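Local coordinates for hemolysin (PDB 2R2Z), which forms the transporter-associated domain of a membrane protein of the UPF0053 (CorC/HlyC) family and may bind flavin adenine dinucleotide, at residues A[45-50]-A[82-86]; A[69-73]-A[85-90]. All blocks are in the same frame, centred on the assembly; numbering follows the deposited sequence. Where two conformers were deposited one is given.

Contact 1: residues A[45-50]-A[82-86]; sequences MAGYLI and LLVLR
Leu-49 and Leu-82 meet because both keep CG opposite the backbone N (chi1 -178° in Leu-49), which extends each chain from its backbone into the space between helix and strand. Their contact is a right-angled crossing: the CD2 methyl of Leu-82 lies 3.8 Å from Leu-49 CB and also reaches Leu-49 CD2. Leu-85 differs, with CG opposite its carbonyl carbon (chi1 -71°), and its CD2 enters between Met-45 and Leu-49. Leu-85 CD2 lies 3.9 Å from Leu-49 CD2, where the two leucines run past each other in opposite directions, and 4.1 Å from the CE methyl of Met-45, a selenomethionine whose chain folds back at both later torsions. Ala-46 permits the closest backbone approach, its CA 5.4 Å from that of Leu-82. Ala-46 CB rests 3.5 Å from Leu-82 O and packs against Leu-82 CB, while Ile-50 CG1, one turn on, approaches Leu-82 CB in one of its two conformers.

No hydrogen bond joins the segments, so the 293 Å² buried between them reflects apolar packing. The axes are 8.4 Å apart at closest approach and nearly perpendicular, at 89°, as a helix laid across a strand of an antiparallel sheet. Leu-83 and Val-84 both face Glu-76 in a classic beta bulge, and both point away from the helix, whereas Leu-82 and Leu-85 on its two sides point toward it. Helix 26-33 adds Ile-26 and Phe-29 against Met-45, and strand 64-67 adds Phe-65 against Leu-49, continuing this buried layer on the same side of the sheet.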
HETATM    1  N   MSE A  45      -3.850  -4.722   1.980  1.00  8.01           N
HETATM    2  CA  MSE A  45      -3.279  -3.468   1.494  1.00  8.55           C
HETATM    3  C   MSE A  45      -3.514  -3.252   0.013  1.00  8.86           C
HETATM    4  O   MSE A  45      -3.714  -2.118  -0.406  1.00  8.48           O
HETATM    5  CB  MSE A  45      -1.794  -3.357   1.840  1.00  8.58           C
HETATM    6  CG  MSE A  45      -1.557  -3.209   3.355  1.00  9.13           C
HETATM    7 SE   MSE A  45      -2.400  -1.616   4.120  0.70 10.01          SE
HETATM    8  CE  MSE A  45      -1.383  -0.252   3.165  1.00 10.80           C
ATOM      9  N   ALA A  46      -3.544  -4.324  -0.772  1.00  8.83           N
ATOM     10  CA  ALA A  46      -3.930  -4.196  -2.186  1.00  9.48           C
ATOM     11  C   ALA A  46      -5.355  -3.648  -2.323  1.00  9.58           C
ATOM     12  O   ALA A  46      -5.619  -2.728  -3.105  1.00  9.95           O
ATOM     13  CB  ALA A  46      -3.831  -5.531  -2.917  1.00  9.78           C
ATOM     14  N   GLY A  47      -6.287  -4.230  -1.573  1.00  9.30           N
ATOM     15  CA  GLY A  47      -7.673  -3.786  -1.606  1.00  9.54           C
ATOM     16  C   GLY A  47      -7.774  -2.358  -1.115  1.00  9.10           C
ATOM     17  O   GLY A  47      -8.533  -1.557  -1.662  1.00  9.21           O
ATOM     18  N   TYR A  48      -7.012  -2.022  -0.077  1.00  8.73           N
ATOM     19  CA  TYR A  48      -7.020  -0.675   0.479  1.00  8.46           C
ATOM     20  C   TYR A  48      -6.641   0.354  -0.589  1.00  8.57           C
ATOM     21  O   TYR A  48      -7.366   1.331  -0.820  1.00  8.37           O
ATOM     22  CB  TYR A  48      -6.053  -0.610   1.667  1.00  8.43           C
ATOM     23  CG  TYR A  48      -6.038   0.742   2.347  1.00  8.16           C
ATOM     24  CD1 TYR A  48      -6.872   1.003   3.439  1.00  8.91           C
ATOM     25  CD2 TYR A  48      -5.214   1.762   1.879  1.00  7.94           C
ATOM     26  CE1 TYR A  48      -6.868   2.259   4.039  1.00  8.69           C
ATOM     27  CE2 TYR A  48      -5.220   3.020   2.463  1.00  8.21           C
ATOM     28  CZ  TYR A  48      -6.037   3.262   3.543  1.00  8.18           C
ATOM     29  OH  TYR A  48      -5.988   4.513   4.102  1.00  8.62           O
ATOM     30  N   LEU A  49      -5.504   0.154  -1.232  1.00  8.14           N
ATOM     31  CA  LEU A  49      -5.019   1.165  -2.158  1.00  8.48           C
ATOM     32  C   LEU A  49      -5.886   1.254  -3.407  1.00  8.70           C
ATOM     33  O   LEU A  49      -6.177   2.350  -3.872  1.00  8.55           O
ATOM     34  CB  LEU A  49      -3.539   0.965  -2.492  1.00  8.75           C
ATOM     35  CG  LEU A  49      -2.938   2.024  -3.430  1.00  9.31           C
ATOM     36  CD1 LEU A  49      -3.117   3.460  -2.892  1.00  9.43           C
ATOM     37  CD2 LEU A  49      -1.460   1.769  -3.681  1.00  9.41           C
ATOM     38  N   ILE A  50      -6.292   0.108  -3.946  0.50  8.57           N
ATOM     39  CA  ILE A  50      -7.172   0.106  -5.110  0.50  9.87           C
ATOM     40  C   ILE A  50      -8.459   0.883  -4.812  0.50  9.76           C
ATOM     41  O   ILE A  50      -8.866   1.747  -5.592  0.50 10.58           O
ATOM     42  CB  ILE A  50      -7.470  -1.340  -5.593  0.50  9.96           C
ATOM     43  CG1 ILE A  50      -6.226  -1.975  -6.247  0.50  9.85           C
ATOM     44  CG2 ILE A  50      -8.707  -1.377  -6.524  0.50 10.11           C
ATOM     45  CD1 ILE A  50      -5.623  -1.206  -7.435  0.50 10.56           C
ATOM     46  N   LEU A  82      -2.937  -5.702  -7.738  1.00 10.50           N
ATOM     47  CA  LEU A  82      -1.891  -4.884  -7.148  1.00 10.54           C
ATOM     48  C   LEU A  82      -0.973  -5.775  -6.330  1.00 10.10           C
ATOM     49  O   LEU A  82      -1.337  -6.235  -5.244  1.00 10.71           O
ATOM     50  CB  LEU A  82      -2.504  -3.762  -6.313  1.00 10.61           C
ATOM     51  CG  LEU A  82      -1.552  -2.948  -5.431  1.00 10.30           C
ATOM     52  CD1 LEU A  82      -0.375  -2.387  -6.235  1.00 10.48           C
ATOM     53  CD2 LEU A  82      -2.321  -1.812  -4.766  1.00 10.52           C
ATOM     54  N   LEU A  83       0.191  -6.050  -6.869  1.00  9.88           N
ATOM     55  CA  LEU A  83       1.154  -6.986  -6.287  0.50 10.42           C
ATOM     56  C   LEU A  83       1.963  -6.360  -5.142  1.00  9.66           C
ATOM     57  O   LEU A  83       2.174  -6.999  -4.150  1.00  9.49           O
ATOM     58  CB  LEU A  83       2.133  -7.507  -7.345  0.50 11.71           C
ATOM     59  CG  LEU A  83       1.838  -8.683  -8.269  0.50 12.93           C
ATOM     60  CD1 LEU A  83       3.118  -9.074  -8.997  0.50 14.41           C
ATOM     61  CD2 LEU A  83       1.287  -9.883  -7.518  0.50 13.68           C
ATOM     62  N   VAL A  84       2.497  -5.168  -5.415  1.00  8.67           N
ATOM     63  CA  VAL A  84       3.426  -4.538  -4.471  1.00  8.92           C
ATOM     64  C   VAL A  84       3.105  -3.062  -4.367  1.00  8.38           C
ATOM     65  O   VAL A  84       2.921  -2.381  -5.391  1.00  9.05           O
ATOM     66  CB  VAL A  84       4.916  -4.734  -4.922  1.00  9.09           C
ATOM     67  CG1 VAL A  84       5.862  -4.142  -3.896  1.00 10.52           C
ATOM     68  CG2 VAL A  84       5.241  -6.225  -5.108  1.00 11.18           C
ATOM     69  N   LEU A  85       3.065  -2.580  -3.126  1.00  7.90           N
ATOM     70  CA  LEU A  85       2.915  -1.151  -2.835  1.00  8.11           C
ATOM     71  C   LEU A  85       4.254  -0.592  -2.412  1.00  8.05           C
ATOM     72  O   LEU A  85       5.016  -1.274  -1.744  1.00  9.33           O
ATOM     73  CB  LEU A  85       1.938  -0.946  -1.654  1.00  8.53           C
ATOM     74  CG  LEU A  85       0.452  -1.219  -1.866  1.00  8.35           C
ATOM     75  CD1 LEU A  85       0.168  -2.728  -1.884  1.00  9.18           C
ATOM     76  CD2 LEU A  85      -0.359  -0.573  -0.759  1.00  9.04           C
ATOM     77  N   ARG A  86       4.522   0.657  -2.755  1.00  7.37           N
ATOM     78  CA  ARG A  86       5.600   1.389  -2.124  1.00  8.51           C
ATOM     79  C   ARG A  86       4.991   2.291  -1.065  1.00  8.00           C
ATOM     80  O   ARG A  86       3.938   2.884  -1.285  1.00  9.31           O
ATOM     81  CB  ARG A  86       6.363   2.203  -3.161  1.00  8.57           C
ATOM     82  CG  ARG A  86       7.567   2.977  -2.600  1.00  9.28           C
ATOM     83  CD  ARG A  86       8.158   3.917  -3.655  1.00 10.68           C
ATOM     84  NE  ARG A  86       8.639   3.233  -4.867  1.00 11.46           N
ATOM     85  CZ  ARG A  86       9.915   3.051  -5.190  1.00 10.53           C
ATOM     86  NH1 ARG A  86      10.895   3.432  -4.387  1.00 11.08           N
ATOM     87  NH2 ARG A  86      10.204   2.469  -6.332  1.00 10.54           N
TER

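Contact 2: residues A[69-73]-A[85-90]; sequences NIKLT and LRVHFY
Lys-71 and His-88 form a hydrogen-bonded antiparallel pair, with Lys-71 N to His-88 O at 2.9 Å and His-88 N to Lys-71 O equally long. Thr-73 and Arg-86 repeat this pairing, and Tyr-90 N extends the ladder into the loop by donating to Asn-69 O at 2.7 Å. The strand axes run 4.7 Å apart at 163°, as expected for the two arms of a beta hairpin.

At the end away from the hairpin turn, polar side chains also meet. Lys-71, bent at chi3 and chi4 (90° and -77°), curls NZ back to the edge of the Tyr-90 ring and donates to its OH. The modelled separation of Lys-71 NZ and Tyr-90 OH, 2.4 Å, is very short, so its exact value is doubtful. The Lys-71 CB also lies in the plane of that ring, 3.7 Å from Tyr-90 CE2.

Apolar contacts lie on the face bearing Ile-70, Leu-72, Val-87 and Phe-89. Leu-72 CD2 lies 3.7 Å from Val-87 CG2, and in one of the two conformers of Ile-70 its CG2 meets Val-87 CG1, each pair side by side and pointing the same way.

On the other face, Arg-86 makes salt bridges to Glu-75 and to Glu-17, a zinc ligand of this protein. The apolar face meets helix 45-53 through Leu-72, while strands 17-21 and 64-67 flank the hairpin.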
ATOM      1  N   ASN A  69       0.551  10.843   7.466  0.50 15.54           N
ATOM      2  CA  ASN A  69       1.928  11.102   7.017  0.50 14.65           C
ATOM      3  C   ASN A  69       2.467  10.033   6.069  0.50 13.53           C
ATOM      4  O   ASN A  69       3.674   9.931   5.852  0.50 13.47           O
ATOM      5  CB  ASN A  69       2.876  11.283   8.207  0.50 15.29           C
ATOM      6  CG  ASN A  69       3.081   9.996   8.987  0.50 16.26           C
ATOM      7  OD1 ASN A  69       2.153   9.215   9.167  0.50 16.26           O
ATOM      8  ND2 ASN A  69       4.307   9.768   9.452  0.50 17.76           N
ATOM      9  N   ILE A  70       1.561   9.238   5.506  1.00 11.93           N
ATOM     10  CA  ILE A  70       1.911   8.123   4.627  0.50 11.04           C
ATOM     11  C   ILE A  70       1.593   8.455   3.163  1.00 10.37           C
ATOM     12  O   ILE A  70       0.549   9.064   2.888  1.00 10.62           O
ATOM     13  CB  ILE A  70       1.098   6.859   5.032  0.50 11.25           C
ATOM     14  CG1 ILE A  70       1.084   6.688   6.559  0.50 11.80           C
ATOM     15  CG2 ILE A  70       1.616   5.612   4.312  0.50 12.72           C
ATOM     16  CD1 ILE A  70       0.052   5.692   7.057  0.50 12.83           C
ATOM     17  N   LYS A  71       2.453   8.008   2.259  1.00  9.24           N
ATOM     18  CA  LYS A  71       2.120   7.991   0.850  1.00  8.82           C
ATOM     19  C   LYS A  71       2.230   6.550   0.369  1.00  8.10           C
ATOM     20  O   LYS A  71       3.267   5.898   0.559  1.00  9.27           O
ATOM     21  CB  LYS A  71       3.037   8.903   0.046  1.00 10.32           C
ATOM     22  CG  LYS A  71       2.673   8.906  -1.433  1.00 13.09           C
ATOM     23  CD  LYS A  71       3.352  10.004  -2.218  1.00 18.44           C
ATOM     24  CE  LYS A  71       4.651   9.531  -2.763  1.00 22.48           C
ATOM     25  NZ  LYS A  71       5.663   9.498  -1.705  1.00 25.94           N
ATOM     26  N   LEU A  72       1.155   6.060  -0.249  1.00  7.38           N
ATOM     27  CA  LEU A  72       1.089   4.694  -0.784  1.00  7.79           C
ATOM     28  C   LEU A  72       1.092   4.779  -2.304  1.00  8.08           C
ATOM     29  O   LEU A  72       0.266   5.488  -2.871  1.00  9.61           O
ATOM     30  CB  LEU A  72      -0.202   4.028  -0.329  1.00  8.50           C
ATOM     31  CG  LEU A  72      -0.384   3.845   1.174  1.00  8.94           C
ATOM     32  CD1 LEU A  72      -1.799   3.326   1.434  1.00 12.01           C
ATOM     33  CD2 LEU A  72       0.648   2.898   1.744  1.00 11.15           C
ATOM     34  N   THR A  73       1.994   4.054  -2.941  1.00  8.01           N
ATOM     35  CA  THR A  73       2.101   4.084  -4.395  1.00  8.14           C
ATOM     36  C   THR A  73       1.902   2.686  -4.931  1.00  8.01           C
ATOM     37  O   THR A  73       2.383   1.713  -4.354  1.00  8.54           O
ATOM     38  CB  THR A  73       3.485   4.619  -4.831  1.00  9.31           C
ATOM     39  OG1 THR A  73       3.660   5.936  -4.299  1.00  9.93           O
ATOM     40  CG2 THR A  73       3.619   4.653  -6.347  1.00 11.73           C
ATOM     41  N   LEU A  85       3.065  -2.580  -3.126  1.00  7.90           N
ATOM     42  CA  LEU A  85       2.915  -1.151  -2.835  1.00  8.11           C
ATOM     43  C   LEU A  85       4.254  -0.592  -2.412  1.00  8.05           C
ATOM     44  O   LEU A  85       5.016  -1.274  -1.744  1.00  9.33           O
ATOM     45  CB  LEU A  85       1.938  -0.946  -1.654  1.00  8.53           C
ATOM     46  CG  LEU A  85       0.452  -1.219  -1.866  1.00  8.35           C
ATOM     47  CD1 LEU A  85       0.168  -2.728  -1.884  1.00  9.18           C
ATOM     48  CD2 LEU A  85      -0.359  -0.573  -0.759  1.00  9.04           C
ATOM     49  N   ARG A  86       4.522   0.657  -2.755  1.00  7.37           N
ATOM     50  CA  ARG A  86       5.600   1.389  -2.124  1.00  8.51           C
ATOM     51  C   ARG A  86       4.991   2.291  -1.065  1.00  8.00           C
ATOM     52  O   ARG A  86       3.938   2.884  -1.285  1.00  9.31           O
ATOM     53  CB  ARG A  86       6.363   2.203  -3.161  1.00  8.57           C
ATOM     54  CG  ARG A  86       7.567   2.977  -2.600  1.00  9.28           C
ATOM     55  CD  ARG A  86       8.158   3.917  -3.655  1.00 10.68           C
ATOM     56  NE  ARG A  86       8.639   3.233  -4.867  1.00 11.46           N
ATOM     57  CZ  ARG A  86       9.915   3.051  -5.190  1.00 10.53           C
ATOM     58  NH1 ARG A  86      10.895   3.432  -4.387  1.00 11.08           N
ATOM     59  NH2 ARG A  86      10.204   2.469  -6.332  1.00 10.54           N
ATOM     60  N   VAL A  87       5.631   2.357   0.095  1.00  7.66           N
ATOM     61  CA  VAL A  87       5.155   3.190   1.178  1.00  8.91           C
ATOM     62  C   VAL A  87       6.247   4.142   1.626  1.00  8.18           C
ATOM     63  O   VAL A  87       7.366   3.702   1.914  1.00  9.11           O
ATOM     64  CB  VAL A  87       4.752   2.311   2.365  1.00 10.91           C
ATOM     65  CG1 VAL A  87       4.115   3.146   3.452  1.00 12.94           C
ATOM     66  CG2 VAL A  87       3.855   1.142   1.911  1.00 13.39           C
ATOM     67  N   HIS A  88       5.940   5.444   1.624  1.00  8.46           N
ATOM     68  CA  HIS A  88       6.825   6.410   2.234  0.50  9.05           C
ATOM     69  C   HIS A  88       6.179   7.031   3.456  1.00  8.89           C
ATOM     70  O   HIS A  88       4.986   7.346   3.472  1.00  9.58           O
ATOM     71  CB  HIS A  88       7.228   7.488   1.243  0.50 10.05           C
ATOM     72  CG  HIS A  88       8.515   8.150   1.601  0.50 11.62           C
ATOM     73  ND1 HIS A  88       8.614   9.126   2.568  0.50 13.99           N
ATOM     74  CD2 HIS A  88       9.767   7.944   1.144  0.50 12.42           C
ATOM     75  CE1 HIS A  88       9.872   9.505   2.680  0.50 13.52           C
ATOM     76  NE2 HIS A  88      10.594   8.803   1.827  0.50 13.35           N
ATOM     77  N   PHE A  89       6.977   7.186   4.504  1.00  9.58           N
ATOM     78  CA  PHE A  89       6.550   7.836   5.738  1.00 10.87           C
ATOM     79  C   PHE A  89       7.159   9.219   5.855  1.00 12.64           C
ATOM     80  O   PHE A  89       8.345   9.398   5.621  1.00 13.01           O
ATOM     81  CB  PHE A  89       6.960   7.001   6.958  1.00 11.30           C
ATOM     82  CG  PHE A  89       6.267   5.684   7.032  1.00 11.71           C
ATOM     83  CD1 PHE A  89       5.051   5.578   7.681  1.00 14.96           C
ATOM     84  CD2 PHE A  89       6.803   4.546   6.455  1.00 12.48           C
ATOM     85  CE1 PHE A  89       4.382   4.374   7.747  1.00 16.39           C
ATOM     86  CE2 PHE A  89       6.137   3.331   6.518  1.00 12.85           C
ATOM     87  CZ  PHE A  89       4.920   3.249   7.165  1.00 13.65           C
ATOM     88  N   TYR A  90       6.328  10.196   6.190  1.00 15.60           N
ATOM     89  CA  TYR A  90       6.773  11.577   6.387  1.00 19.20           C
ATOM     90  C   TYR A  90       6.614  12.015   7.839  1.00 21.79           C
ATOM     91  O   TYR A  90       5.997  11.322   8.649  1.00 23.00           O
ATOM     92  CB  TYR A  90       6.018  12.516   5.452  1.00 20.45           C
ATOM     93  CG  TYR A  90       6.167  12.126   4.014  1.00 22.05           C
ATOM     94  CD1 TYR A  90       7.275  12.527   3.270  1.00 22.75           C
ATOM     95  CD2 TYR A  90       5.211  11.317   3.399  1.00 22.98           C
ATOM     96  CE1 TYR A  90       7.416  12.145   1.936  1.00 23.25           C
ATOM     97  CE2 TYR A  90       5.340  10.933   2.084  1.00 23.76           C
ATOM     98  CZ  TYR A  90       6.437  11.348   1.353  1.00 23.53           C
ATOM     99  OH  TYR A  90       6.554  10.949   0.047  1.00 23.90           O
TER

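Both contacts use strand 81-89 and share Leu-85 and Arg-86; their centres lie 11 Å apart. Along the chain, helix segment 45-50 comes first, then strand segment 69-73, and finally the strand on which both contacts end. Contact 1 lays the helix across one face of the antiparallel sheet, whereas contact 2 joins neighbouring strands within it. They touch directly: Tyr-48 CE2 lies 3.6 Å from Leu-72 CD1, and Leu-49 CD1 packs 3.9 Å from Leu-72 CB. The helix and the apolar face of the hairpin thus share one hydrophobic layer in this transporter-associated domain, leaving Arg-86 and His-88 on the sheet's opposite face, near Glu-17.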